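Local coordinates for superoxide dismutase [Mn/Fe] (Porphyromonas gingivalis, PDB 1UES), which catalyses the dismutation of superoxide radicals to oxygen and hydrogen peroxide, as a homodimer with one manganese or iron ion bound in each subunit, at residues I6-A11 with F26-H31. The protein carries 1 engineered substitution. Numbering follows the deposited sequence.
Sequences ISLPYA and FHHGKH. With MN (manganese (II) ion), chain E.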
loop_
_atom_site.group_PDB
_atom_site.type_symbol
_atom_site.label_atom_id
_atom_site.label_comp_id
_atom_site.label_asym_id
_atom_site.label_seq_id
_atom_site.Cartn_x
_atom_site.Cartn_y
_atom_site.Cartn_z
ATOM N N ILE A 6 6.313 18.771 9.612
ATOM C CA ILE A 6 6.941 19.860 8.891
ATOM C C ILE A 6 5.960 20.871 8.278
ATOM O O ILE A 6 4.842 20.553 7.897
ATOM C CB ILE A 6 7.881 19.346 7.789
ATOM C CG1 ILE A 6 7.102 18.470 6.801
ATOM C CG2 ILE A 6 9.028 18.561 8.411
ATOM C CD1 ILE A 6 7.786 18.351 5.502
ATOM N N SER A 7 6.393 22.116 8.231
ATOM C CA SER A 7 5.571 23.158 7.641
ATOM C C SER A 7 5.989 23.107 6.178
ATOM O O SER A 7 7.161 22.937 5.893
ATOM C CB SER A 7 5.930 24.504 8.264
ATOM O OG SER A 7 7.282 24.794 7.967
ATOM N N LEU A 8 5.037 23.215 5.254
ATOM C CA LEU A 8 5.360 23.155 3.829
ATOM C C LEU A 8 5.953 24.470 3.350
ATOM O O LEU A 8 5.543 25.531 3.805
ATOM C CB LEU A 8 4.114 22.830 3.018
ATOM C CG LEU A 8 3.536 21.456 3.314
ATOM C CD1 LEU A 8 2.208 21.366 2.613
ATOM C CD2 LEU A 8 4.490 20.347 2.835
ATOM N N PRO A 9 6.929 24.410 2.424
ATOM C CA PRO A 9 7.602 25.587 1.869
ATOM C C PRO A 9 6.829 26.280 0.752
ATOM O O PRO A 9 7.357 27.192 0.107
ATOM C CB PRO A 9 8.947 25.040 1.382
ATOM C CG PRO A 9 8.767 23.580 1.219
ATOM C CD PRO A 9 7.469 23.159 1.859
ATOM N N TYR A 10 5.588 25.851 0.557
ATOM C CA TYR A 10 4.701 26.398 -0.474
ATOM C C TYR A 10 3.246 26.281 -0.017
ATOM O O TYR A 10 2.941 25.583 0.950
ATOM C CB TYR A 10 4.899 25.626 -1.783
ATOM C CG TYR A 10 5.017 24.139 -1.588
ATOM C CD1 TYR A 10 3.879 23.349 -1.367
ATOM C CD2 TYR A 10 6.259 23.517 -1.603
ATOM C CE1 TYR A 10 3.974 21.990 -1.156
ATOM C CE2 TYR A 10 6.378 22.153 -1.395
ATOM C CZ TYR A 10 5.228 21.390 -1.163
ATOM O OH TYR A 10 5.348 20.067 -0.844
ATOM N N ALA A 11 2.346 26.977 -0.717
ATOM C CA ALA A 11 0.923 26.971 -0.410
ATOM C C ALA A 11 0.391 25.564 -0.668
ATOM O O ALA A 11 0.930 24.861 -1.538
ATOM C CB ALA A 11 0.215 27.973 -1.311
ATOM N N PHE A 26 -4.723 15.608 2.959
ATOM C CA PHE A 26 -4.705 14.307 3.600
ATOM C C PHE A 26 -3.291 13.722 3.735
ATOM O O PHE A 26 -2.922 13.172 4.777
ATOM C CB PHE A 26 -5.598 13.322 2.813
ATOM C CG PHE A 26 -7.046 13.619 2.965
ATOM C CD1 PHE A 26 -7.703 13.229 4.129
ATOM C CD2 PHE A 26 -7.731 14.348 2.007
ATOM C CE1 PHE A 26 -9.038 13.568 4.359
ATOM C CE2 PHE A 26 -9.071 14.705 2.211
ATOM C CZ PHE A 26 -9.731 14.315 3.396
ATOM N N HIS A 27 -2.506 13.843 2.672
ATOM C CA HIS A 27 -1.164 13.254 2.662
ATOM C C HIS A 27 -0.271 13.891 3.720
ATOM O O HIS A 27 0.328 13.190 4.551
ATOM C CB HIS A 27 -0.554 13.399 1.247
ATOM C CG HIS A 27 0.570 12.452 0.991
ATOM N ND1 HIS A 27 1.204 12.350 -0.228
ATOM C CD2 HIS A 27 1.136 11.527 1.793
ATOM C CE1 HIS A 27 2.115 11.396 -0.168
ATOM N NE2 HIS A 27 2.080 10.877 1.044
ATOM N N HIS A 28 -0.158 15.209 3.656
ATOM C CA HIS A 28 0.646 15.932 4.625
ATOM C C HIS A 28 -0.115 16.147 5.933
ATOM O O HIS A 28 0.384 15.822 7.008
ATOM C CB HIS A 28 1.097 17.283 4.046
ATOM C CG HIS A 28 1.744 18.177 5.049
ATOM N ND1 HIS A 28 1.026 19.083 5.800
ATOM C CD2 HIS A 28 3.024 18.249 5.493
ATOM C CE1 HIS A 28 1.834 19.669 6.670
ATOM N NE2 HIS A 28 3.050 19.177 6.504
ATOM N N GLY A 29 -1.332 16.683 5.850
ATOM C CA GLY A 29 -2.078 16.953 7.066
ATOM C C GLY A 29 -2.548 15.786 7.921
ATOM O O GLY A 29 -2.722 15.946 9.132
ATOM N N LYS A 30 -2.788 14.625 7.320
ATOM C CA LYS A 30 -3.277 13.485 8.083
ATOM C C LYS A 30 -2.289 12.324 8.152
ATOM O O LYS A 30 -1.952 11.873 9.245
ATOM C CB LYS A 30 -4.609 13.006 7.505
ATOM C CG LYS A 30 -5.695 14.080 7.603
ATOM C CD LYS A 30 -5.986 14.381 9.073
ATOM C CE LYS A 30 -7.262 15.233 9.253
ATOM N NZ LYS A 30 -6.896 16.633 9.590
ATOM N N HIS A 31 -1.836 11.823 7.001
ATOM C CA HIS A 31 -0.876 10.713 7.029
ATOM C C HIS A 31 0.419 11.053 7.723
ATOM O O HIS A 31 0.875 10.304 8.609
ATOM C CB HIS A 31 -0.534 10.254 5.618
ATOM C CG HIS A 31 -1.646 9.528 4.945
ATOM N ND1 HIS A 31 -1.792 8.163 5.001
ATOM C CD2 HIS A 31 -2.662 9.987 4.174
ATOM C CE1 HIS A 31 -2.845 7.809 4.289
ATOM N NE2 HIS A 31 -3.394 8.893 3.781
HETATM MN MN MN E . 3.001 8.957 1.547
HETATM O O HOH W 1 4.081 7.016 1.835
#
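His28 reaches from helix 21-42 to the N-terminal loop, and two kinds of contact fix its imidazole against Ile6 and Leu8. Its NE2 gives a hydrogen bond to the backbone carbonyl O of Ile6, 2.7 Å away. The N-H...O angle of 154° and the position of the oxygen, close to the ring plane, show that the bond leaves at the edge of the imidazole; on the acceptor side NE2 is tilted from the carbonyl plane. Donating to a carbonyl oxygen means that NE2 carries a hydrogen. Over one ring face sits Leu8, whose CG lies 3.9 Å from the ring centroid and 10° off the normal, a CH-pi contact. Its two methyls spread over that same face, CD2 reaching His28 CD2 at 3.7 Å and CD1 reaching His28 CG at 4.0 Å. Edge bond and face contact together restrict the rotation of the ring. With CG anti to the backbone N (chi1 171°), the His28 side chain extends from the helix far enough to bridge a backbone separation of 8.6 Å between Ile6 CA and His28 CA.

Between these two segments, close packing is confined to the imidazole. The Ile6 side chain meets it more loosely, through CG1 at 4.1 Å from His28 NE2; the total buried surface is a modest 147 Å².

One residue earlier on the helix, His27 binds manganese through NE2 at 2.2 Å, in a site completed by His74, Asp157, His161 and a water. The contact thus joins the loop to the metal-bearing first helix of the alpha-hairpin domain, while Ile6 packs on Asn75 and Leu8 on Phe78, both of helix 62-79, and strand 151-157 supplies Asp157.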